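Local coordinates for DUF1780 domain-containing protein (Pseudomonas aeruginosa, PDB 1Y0K) that is of unknown function but belongs to a family of putative endonucleases in the PD-(D/E)XK clan, so it may cleave nucleic acid, at residues E15-F20 with F144-R149; Q47-A52 with V60-A65; A180-A185 with A195-S200. All blocks are in the same frame, centred on the assembly; numbering follows the deposited sequence.

Contact 1: residues E15-F20 with F144-R149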
loop_
_atom_site.group_PDB
_atom_site.type_symbol
_atom_site.label_atom_id
_atom_site.label_comp_id
_atom_site.label_asym_id
_atom_site.label_seq_id
_atom_site.Cartn_x
_atom_site.Cartn_y
_atom_site.Cartn_z
ATOM N N GLU A 15 -8.118 -4.547 13.552
ATOM C CA GLU A 15 -9.575 -4.673 13.579
ATOM C C GLU A 15 -10.269 -3.347 13.277
ATOM O O GLU A 15 -11.226 -3.314 12.497
ATOM C CB GLU A 15 -10.047 -5.217 14.932
ATOM C CG GLU A 15 -9.764 -6.683 15.156
ATOM C CD GLU A 15 -10.151 -7.160 16.556
ATOM O OE1 GLU A 15 -10.094 -6.359 17.523
ATOM O OE2 GLU A 15 -10.503 -8.352 16.693
ATOM N N GLN A 16 -9.775 -2.264 13.877
ATOM C CA GLN A 16 -10.323 -0.917 13.676
ATOM C C GLN A 16 -10.257 -0.478 12.224
ATOM O O GLN A 16 -11.215 0.095 11.707
ATOM C CB GLN A 16 -9.581 0.112 14.524
ATOM C CG GLN A 16 -10.065 0.218 15.949
ATOM C CD GLN A 16 -9.101 0.986 16.834
ATOM O OE1 GLN A 16 -8.889 0.622 17.991
ATOM N NE2 GLN A 16 -8.503 2.051 16.294
ATOM N N ALA A 17 -9.115 -0.735 11.585
ATOM C CA ALA A 17 -8.936 -0.416 10.175
ATOM C C ALA A 17 -9.932 -1.200 9.318
ATOM O O ALA A 17 -10.547 -0.633 8.426
ATOM C CB ALA A 17 -7.506 -0.691 9.731
ATOM N N ASN A 18 -10.095 -2.494 9.604
ATOM C CA ASN A 18 -11.072 -3.321 8.884
ATOM C C ASN A 18 -12.501 -2.835 9.064
ATOM O O ASN A 18 -13.266 -2.788 8.103
ATOM C CB ASN A 18 -10.964 -4.791 9.279
ATOM C CG ASN A 18 -9.802 -5.490 8.604
ATOM O OD1 ASN A 18 -9.194 -4.954 7.676
ATOM N ND2 ASN A 18 -9.484 -6.691 9.070
ATOM N N ASP A 19 -12.850 -2.468 10.294
ATOM C CA ASP A 19 -14.193 -1.959 10.577
ATOM C C ASP A 19 -14.485 -0.714 9.745
ATOM O O ASP A 19 -15.562 -0.595 9.164
ATOM C CB ASP A 19 -14.377 -1.706 12.074
ATOM C CG ASP A 19 -14.438 -2.997 12.877
ATOM O OD1 ASP A 19 -14.677 -4.068 12.274
ATOM O OD2 ASP A 19 -14.253 -2.950 14.114
ATOM N N PHE A 20 -13.509 0.183 9.649
ATOM C CA PHE A 20 -13.647 1.360 8.786
ATOM C C PHE A 20 -13.801 1.012 7.299
ATOM O O PHE A 20 -14.699 1.533 6.621
ATOM C CB PHE A 20 -12.481 2.341 8.966
ATOM C CG PHE A 20 -12.409 3.379 7.876
ATOM C CD1 PHE A 20 -13.278 4.470 7.878
ATOM C CD2 PHE A 20 -11.519 3.233 6.816
ATOM C CE1 PHE A 20 -13.238 5.415 6.856
ATOM C CE2 PHE A 20 -11.477 4.172 5.787
ATOM C CZ PHE A 20 -12.331 5.268 5.813
ATOM N N PHE A 144 -2.966 -1.327 0.315
ATOM C CA PHE A 144 -3.231 -1.170 1.750
ATOM C C PHE A 144 -3.214 -2.567 2.366
ATOM O O PHE A 144 -4.050 -3.415 2.038
ATOM C CB PHE A 144 -4.559 -0.461 2.030
ATOM C CG PHE A 144 -4.817 -0.258 3.497
ATOM C CD1 PHE A 144 -4.276 0.847 4.150
ATOM C CD2 PHE A 144 -5.568 -1.177 4.226
ATOM C CE1 PHE A 144 -4.485 1.044 5.518
ATOM C CE2 PHE A 144 -5.785 -0.983 5.602
ATOM C CZ PHE A 144 -5.235 0.126 6.240
ATOM N N VAL A 145 -2.215 -2.802 3.207
ATOM C CA VAL A 145 -1.942 -4.112 3.767
ATOM C C VAL A 145 -2.315 -4.135 5.258
ATOM O O VAL A 145 -1.765 -3.379 6.070
ATOM C CB VAL A 145 -0.454 -4.519 3.562
ATOM C CG1 VAL A 145 -0.230 -5.970 4.021
ATOM C CG2 VAL A 145 -0.050 -4.373 2.104
ATOM N N ASN A 146 -3.238 -5.025 5.610
ATOM C CA ASN A 146 -3.748 -5.102 6.973
ATOM C C ASN A 146 -4.176 -6.528 7.305
ATOM O O ASN A 146 -5.219 -6.989 6.865
ATOM C CB ASN A 146 -4.908 -4.123 7.176
ATOM C CG ASN A 146 -5.365 -4.064 8.620
ATOM O OD1 ASN A 146 -4.544 -3.958 9.537
ATOM N ND2 ASN A 146 -6.672 -4.152 8.832
ATOM N N LEU A 147 -3.348 -7.208 8.087
ATOM C CA LEU A 147 -3.553 -8.620 8.398
ATOM C C LEU A 147 -3.821 -8.747 9.882
ATOM O O LEU A 147 -3.022 -8.283 10.686
ATOM C CB LEU A 147 -2.307 -9.436 8.026
ATOM C CG LEU A 147 -1.739 -9.266 6.604
ATOM C CD1 LEU A 147 -0.412 -9.999 6.452
ATOM C CD2 LEU A 147 -2.732 -9.728 5.537
ATOM N N LYS A 148 -4.942 -9.362 10.252
ATOM C CA LYS A 148 -5.222 -9.577 11.670
ATOM C C LYS A 148 -4.326 -10.692 12.235
ATOM O O LYS A 148 -3.982 -10.673 13.420
ATOM C CB LYS A 148 -6.710 -9.872 11.906
ATOM C CG LYS A 148 -7.102 -9.903 13.387
ATOM C CD LYS A 148 -8.600 -10.072 13.611
ATOM C CE LYS A 148 -8.933 -10.345 15.076
ATOM N NZ LYS A 148 -8.298 -11.578 15.640
ATOM N N ARG A 149 -3.928 -11.632 11.379
ATOM C CA ARG A 149 -3.163 -12.813 11.805
ATOM C C ARG A 149 -1.642 -12.609 11.798
ATOM O O ARG A 149 -0.890 -13.469 12.279
ATOM C CB ARG A 149 -3.520 -14.039 10.943
ATOM C CG ARG A 149 -5.018 -14.325 10.780
ATOM C CD ARG A 149 -5.671 -14.766 12.077
ATOM N NE ARG A 149 -7.039 -15.225 11.844
ATOM C CZ ARG A 149 -8.134 -14.514 12.107
ATOM N NH1 ARG A 149 -8.043 -13.298 12.638
ATOM N NH2 ARG A 149 -9.330 -15.029 11.847
HETATM O O HOH W 1 -7.439 -8.261 7.682
#
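N146 is the polar hub where helix 3-23 passes over the C-terminal part of strand 140-146, a helix packed on a central strand of the mixed sheet of this alpha/beta fold. Its CG stands anti to the backbone N (chi1 -174°), which aims the carboxamide at the helix, and its ND2 is shared between two acceptors there. The stronger bond goes to the carbonyl O of A14, just ahead of 15-20; the other, weak and bent, runs from N146 ND2 to N18 OD1 over 2.9 Å with an N-H...O angle of only 138°. The two amide planes stand 70° apart, so this is a glancing, single-bond meeting. The other half of the N18 amide is used as well: a water accepts from N18 ND2 at 2.9 Å and donates to N146 O at 2.7 Å. Asparagine suits position 18 by carrying donor and acceptor on one short, flat group, and position 146 because one NH2 can serve two helix acceptors.

Beside this polar cluster A17 offers only a methyl, small enough for the helix to sit close: A17 CB lies 3.7 Å from N146 ND2 and, at the edge of the F144 ring, 4.2 Å from F144 CZ. W32 meets the same ring edge-to-face. Further out, E15 and K148 cross obliquely. E15 OE2 stands 3.0 Å from K148 CE, while K148 NZ turns off at chi4 and remains 4.0 Å from E15 OE2, too far for a salt bridge. The backbone N atoms of K148 and R149 bond to the D74 carboxylate. The amide of N146 probably fixes how the helix sits on the strand, since a buried NH2 needs its acceptors on the helix, whereas the outer charges probably add a modest attraction.

Contact 2: residues Q47-A52 with V60-A65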
loop_
_atom_site.group_PDB
_atom_site.type_symbol
_atom_site.label_atom_id
_atom_site.label_comp_id
_atom_site.label_asym_id
_atom_site.label_seq_id
_atom_site.Cartn_x
_atom_site.Cartn_y
_atom_site.Cartn_z
ATOM N N GLN A 47 -7.184 18.920 -0.072
ATOM C CA GLN A 47 -8.244 17.981 -0.434
ATOM C C GLN A 47 -8.548 17.990 -1.931
ATOM O O GLN A 47 -8.840 16.946 -2.517
ATOM C CB GLN A 47 -9.524 18.276 0.355
ATOM C CG GLN A 47 -10.412 17.067 0.537
ATOM C CD GLN A 47 -9.740 15.977 1.360
ATOM O OE1 GLN A 47 -9.114 16.246 2.394
ATOM N NE2 GLN A 47 -9.857 14.743 0.896
ATOM N N GLU A 48 -8.471 19.176 -2.535
ATOM C CA GLU A 48 -8.714 19.375 -3.968
ATOM C C GLU A 48 -7.683 18.679 -4.872
ATOM O O GLU A 48 -7.916 18.519 -6.074
ATOM C CB GLU A 48 -8.746 20.876 -4.290
ATOM C CG GLU A 48 -7.579 21.661 -3.697
ATOM C CD GLU A 48 -7.891 22.305 -2.330
ATOM O OE1 GLU A 48 -8.631 21.717 -1.492
ATOM O OE2 GLU A 48 -7.373 23.421 -2.093
ATOM N N ASP A 49 -6.549 18.270 -4.302
ATOM C CA ASP A 49 -5.507 17.593 -5.075
ATOM C C ASP A 49 -5.875 16.186 -5.565
ATOM O O ASP A 49 -5.230 15.672 -6.472
ATOM C CB ASP A 49 -4.192 17.514 -4.301
ATOM C CG ASP A 49 -3.585 18.876 -4.017
ATOM O OD1 ASP A 49 -3.825 19.826 -4.795
ATOM O OD2 ASP A 49 -2.839 18.978 -3.018
ATOM N N PHE A 50 -6.874 15.555 -4.951
ATOM C CA PHE A 50 -7.290 14.211 -5.362
ATOM C C PHE A 50 -8.415 14.278 -6.384
ATOM O O PHE A 50 -9.360 15.055 -6.226
ATOM C CB PHE A 50 -7.732 13.392 -4.149
ATOM C CG PHE A 50 -6.709 13.338 -3.064
ATOM C CD1 PHE A 50 -6.781 14.206 -1.980
ATOM C CD2 PHE A 50 -5.644 12.447 -3.146
ATOM C CE1 PHE A 50 -5.823 14.173 -0.987
ATOM C CE2 PHE A 50 -4.684 12.406 -2.160
ATOM C CZ PHE A 50 -4.769 13.271 -1.076
ATOM N N ALA A 51 -8.306 13.465 -7.427
ATOM C CA ALA A 51 -9.341 13.385 -8.445
ATOM C C ALA A 51 -9.482 11.959 -8.955
ATOM O O ALA A 51 -8.548 11.158 -8.862
ATOM C CB ALA A 51 -9.033 14.338 -9.591
ATOM N N ALA A 52 -10.662 11.640 -9.477
ATOM C CA ALA A 52 -10.860 10.353 -10.137
ATOM C C ALA A 52 -10.631 10.516 -11.643
ATOM O O ALA A 52 -11.011 11.544 -12.220
ATOM C CB ALA A 52 -12.250 9.811 -9.843
ATOM N N VAL A 60 -7.098 6.887 -8.232
ATOM C CA VAL A 60 -6.946 8.209 -7.647
ATOM C C VAL A 60 -5.764 8.925 -8.276
ATOM O O VAL A 60 -4.634 8.421 -8.254
ATOM C CB VAL A 60 -6.747 8.123 -6.105
ATOM C CG1 VAL A 60 -6.485 9.507 -5.509
ATOM C CG2 VAL A 60 -7.953 7.455 -5.431
ATOM N N LEU A 61 -6.029 10.107 -8.838
ATOM C CA LEU A 61 -4.970 10.968 -9.354
ATOM C C LEU A 61 -4.500 11.934 -8.278
ATOM O O LEU A 61 -5.310 12.531 -7.573
ATOM C CB LEU A 61 -5.445 11.759 -10.586
ATOM C CG LEU A 61 -6.109 10.973 -11.733
ATOM C CD1 LEU A 61 -6.673 11.920 -12.796
ATOM C CD2 LEU A 61 -5.134 10.002 -12.372
ATOM N N PHE A 62 -3.188 12.077 -8.152
ATOM C CA PHE A 62 -2.611 13.073 -7.243
ATOM C C PHE A 62 -1.283 13.549 -7.790
ATOM O O PHE A 62 -0.329 12.778 -7.851
ATOM C CB PHE A 62 -2.408 12.480 -5.838
ATOM C CG PHE A 62 -1.633 13.378 -4.909
ATOM C CD1 PHE A 62 -2.261 14.449 -4.281
ATOM C CD2 PHE A 62 -0.283 13.161 -4.666
ATOM C CE1 PHE A 62 -1.541 15.304 -3.431
ATOM C CE2 PHE A 62 0.442 14.002 -3.807
ATOM C CZ PHE A 62 -0.187 15.075 -3.192
ATOM N N LYS A 63 -1.222 14.822 -8.183
ATOM C CA LYS A 63 0.031 15.464 -8.630
ATOM C C LYS A 63 0.943 14.582 -9.502
ATOM O O LYS A 63 2.133 14.369 -9.196
ATOM C CB LYS A 63 0.810 16.000 -7.427
ATOM C CG LYS A 63 0.031 17.001 -6.600
ATOM C CD LYS A 63 0.879 17.546 -5.452
ATOM C CE LYS A 63 0.083 18.587 -4.672
ATOM N NZ LYS A 63 0.932 19.433 -3.785
ATOM N N GLY A 64 0.378 14.066 -10.580
ATOM C CA GLY A 64 1.149 13.273 -11.520
ATOM C C GLY A 64 1.123 11.779 -11.231
ATOM O O GLY A 64 1.399 10.979 -12.130
ATOM N N ALA A 65 0.818 11.408 -9.985
ATOM C CA ALA A 65 0.637 9.993 -9.629
ATOM C C ALA A 65 -0.703 9.478 -10.127
ATOM O O ALA A 65 -1.694 10.202 -10.130
ATOM C CB ALA A 65 0.758 9.774 -8.111
HETATM O O HOH W 2 -3.272 16.663 -8.042
HETATM O O HOH W 3 -1.084 20.917 -2.632
#
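The F62 ring carries K63 CG over the centre of one face, 3.8 Å above the plane, while D49 CB comes in at its edge, 3.6 Å from F62 CE1. F50 points the same way as F62 and lies alongside it: the planes are 24° apart, but the centroids are separated by 5.3 Å, so the rings sit almost side by side in a strongly offset pair. V60 CG1 touches the F50 edge at CD2, and Y45 meets that ring edge-to-face. Aromatic and branched side chains suit this buried face, which helix 26-40 adjoins through Q35.

The short, weakly bonded strand 50-51 runs antiparallel to 60-62, with A51 and L61 as the hydrogen-bonded pair. L61 N gives A51 O a nearly straight bond of 2.7 Å; A51 N reaches a lone pair of L61 O at 3.1 Å. At the open end, beside the type I' turn F62-A65, one water spans D49 O and K63 N, and another joins D49 OD2 to K63 NZ, whose direct salt bridge is long at 3.9 Å. D49 OD2 also accepts from R46 N. Two backbone bonds and buried rings thus hold the hairpin, with a solvent-bridged, probably weak ion pair at its open end.

Contact 3: residues A180-A185 with A195-S200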
loop_
_atom_site.group_PDB
_atom_site.type_symbol
_atom_site.label_atom_id
_atom_site.label_comp_id
_atom_site.label_asym_id
_atom_site.label_seq_id
_atom_site.Cartn_x
_atom_site.Cartn_y
_atom_site.Cartn_z
ATOM N N ALA A 180 4.727 2.136 6.112
ATOM C CA ALA A 180 4.607 2.430 4.681
ATOM C C ALA A 180 5.971 2.228 4.034
ATOM O O ALA A 180 7.017 2.412 4.673
ATOM C CB ALA A 180 4.115 3.838 4.466
ATOM N N ARG A 181 5.965 1.811 2.774
ATOM C CA ARG A 181 7.206 1.652 2.037
ATOM C C ARG A 181 6.942 1.780 0.546
ATOM O O ARG A 181 5.988 1.198 0.025
ATOM C CB ARG A 181 7.840 0.287 2.332
ATOM C CG ARG A 181 9.138 0.035 1.564
ATOM C CD ARG A 181 9.709 -1.349 1.887
ATOM N NE ARG A 181 10.896 -1.632 1.082
ATOM C CZ ARG A 181 12.146 -1.351 1.452
ATOM N NH1 ARG A 181 12.403 -0.810 2.640
ATOM N NH2 ARG A 181 13.153 -1.631 0.636
ATOM N N VAL A 182 7.792 2.547 -0.126
ATOM C CA VAL A 182 7.828 2.538 -1.589
ATOM C C VAL A 182 8.751 1.376 -1.987
ATOM O O VAL A 182 9.953 1.392 -1.668
ATOM C CB VAL A 182 8.367 3.888 -2.144
ATOM C CG1 VAL A 182 8.467 3.842 -3.676
ATOM C CG2 VAL A 182 7.472 5.050 -1.690
ATOM N N LEU A 183 8.191 0.354 -2.642
ATOM C CA LEU A 183 8.976 -0.833 -3.027
ATOM C C LEU A 183 9.872 -0.568 -4.222
ATOM O O LEU A 183 11.030 -0.988 -4.233
ATOM C CB LEU A 183 8.090 -2.053 -3.303
ATOM C CG LEU A 183 7.232 -2.563 -2.142
ATOM C CD1 LEU A 183 6.607 -3.904 -2.497
ATOM C CD2 LEU A 183 8.065 -2.698 -0.863
ATOM N N PHE A 184 9.325 0.106 -5.233
ATOM C CA PHE A 184 10.113 0.562 -6.373
ATOM C C PHE A 184 9.408 1.710 -7.065
ATOM O O PHE A 184 8.198 1.875 -6.936
ATOM C CB PHE A 184 10.433 -0.583 -7.362
ATOM C CG PHE A 184 9.249 -1.071 -8.182
ATOM C CD1 PHE A 184 8.861 -0.409 -9.351
ATOM C CD2 PHE A 184 8.573 -2.236 -7.821
ATOM C CE1 PHE A 184 7.791 -0.877 -10.121
ATOM C CE2 PHE A 184 7.512 -2.723 -8.587
ATOM C CZ PHE A 184 7.117 -2.044 -9.739
ATOM N N ALA A 185 10.174 2.516 -7.796
ATOM C CA ALA A 185 9.589 3.597 -8.575
ATOM C C ALA A 185 10.533 3.933 -9.712
ATOM O O ALA A 185 11.715 4.216 -9.475
ATOM C CB ALA A 185 9.339 4.809 -7.711
ATOM N N ALA A 195 11.911 9.797 -4.041
ATOM C CA ALA A 195 12.585 10.337 -2.854
ATOM C C ALA A 195 12.541 9.412 -1.637
ATOM O O ALA A 195 13.373 9.523 -0.734
ATOM C CB ALA A 195 11.990 11.686 -2.491
ATOM N N ASN A 196 11.590 8.485 -1.627
ATOM C CA ASN A 196 11.376 7.612 -0.482
ATOM C C ASN A 196 11.809 6.148 -0.670
ATOM O O ASN A 196 11.482 5.300 0.119
ATOM C CB ASN A 196 9.930 7.702 -0.019
ATOM C CG ASN A 196 9.645 8.996 0.690
ATOM O OD1 ASN A 196 9.979 9.150 1.852
ATOM N ND2 ASN A 196 9.072 9.945 -0.019
ATOM N N LEU A 197 12.534 5.873 -1.745
ATOM C CA LEU A 197 13.139 4.567 -1.931
ATOM C C LEU A 197 14.175 4.277 -0.853
ATOM O O LEU A 197 14.835 5.176 -0.377
ATOM C CB LEU A 197 13.774 4.457 -3.308
ATOM C CG LEU A 197 12.817 4.488 -4.491
ATOM C CD1 LEU A 197 13.587 4.683 -5.790
ATOM C CD2 LEU A 197 11.989 3.216 -4.520
ATOM N N GLY A 198 14.316 3.008 -0.493
ATOM C CA GLY A 198 15.412 2.555 0.339
ATOM C C GLY A 198 15.158 2.639 1.837
ATOM O O GLY A 198 16.079 2.602 2.629
ATOM N N ARG A 199 13.891 2.763 2.202
ATOM C CA ARG A 199 13.516 3.040 3.576
ATOM C C ARG A 199 12.114 2.554 3.839
ATOM O O ARG A 199 11.323 2.453 2.929
ATOM C CB ARG A 199 13.642 4.523 3.910
ATOM C CG ARG A 199 12.476 5.397 3.512
ATOM C CD ARG A 199 12.803 6.886 3.458
ATOM N NE ARG A 199 11.838 7.707 4.179
ATOM C CZ ARG A 199 11.969 9.011 4.403
ATOM N NH1 ARG A 199 11.052 9.685 5.085
ATOM N NH2 ARG A 199 13.018 9.646 3.934
ATOM N N SER A 200 11.844 2.244 5.090
ATOM C CA SER A 200 10.504 1.939 5.540
ATOM C C SER A 200 10.122 2.932 6.630
ATOM O O SER A 200 10.953 3.340 7.422
ATOM C CB SER A 200 10.440 0.508 6.069
ATOM O OG SER A 200 10.535 -0.447 5.030
HETATM O O HOH W 4 9.564 4.000 1.447
HETATM O O HOH W 5 12.635 0.933 -1.397
#
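Fully extended torsions from chi1 (179°) to chi3 carry the R181 guanidinium along the 195-200 segment, while S200 holds OG beside its own backbone N (chi1 -71°). R181 NH1 therefore donates to S200 OG at 3.1 Å, with an N-H...O angle of 161° and the oxygen almost in the guanidinium plane. A long side chain suits this place, since its methylenes can run past R199 O before NH1 reaches S200 OG: R181 CG rests 3.5 Å from R199 O. F158 touches both R181 and S200.

V182 has CG1 anti to its backbone N, and L197 turns its CG beside its own N, so the leucine tip swings over the strand. L197 CD2 fits 3.7 Å from V182 CG1 and equally close to F184 CA, its reach extending to A185. The other valine branch, CG2, packs against N196 CB.

Strand 179-185 lies next to the edge of the mixed sheet, and 195-200 leads from helix 191-194 into the edge strand 201-202. L183 and F184 form a classic beta bulge opposite L172 on the neighbouring strand 171-175.

Between V182 and the loop, water mediates the main-chain contacts, before direct pairing begins at A180 with I201. One molecule accepts from V182 N and donates to both N196 O and R199 O, the latter at 2.8 Å; a second donates to V182 O at 2.7 Å and accepts from G198 N. G198 suits its place through its positive phi, and N196 is steadied by an ND2 bond to F192 O.

All three contacts reach one mixed sheet. Along the chain, contact 2 falls within the stretch that contact 1 spans, and contact 3 follows both. Contact 2 forms the hairpin at one margin of the sheet, contact 1 sets helix 3-23 against central strand 140-146, and contact 3 lies near the other margin, on strand 179-185. Contacts 1 and 3 flank the centre of the molecule. The centres are about 24 Å (1 and 2), 22 Å (1 and 3) and 20 Å (2 and 3) apart, and none touch. Helix 26-40 lies near all three, through W32, Q35 and F37. Contact 1 brings together distant parts of the chain, while contacts 2 and 3 close local excursions, consistent with a single endonuclease-like fold.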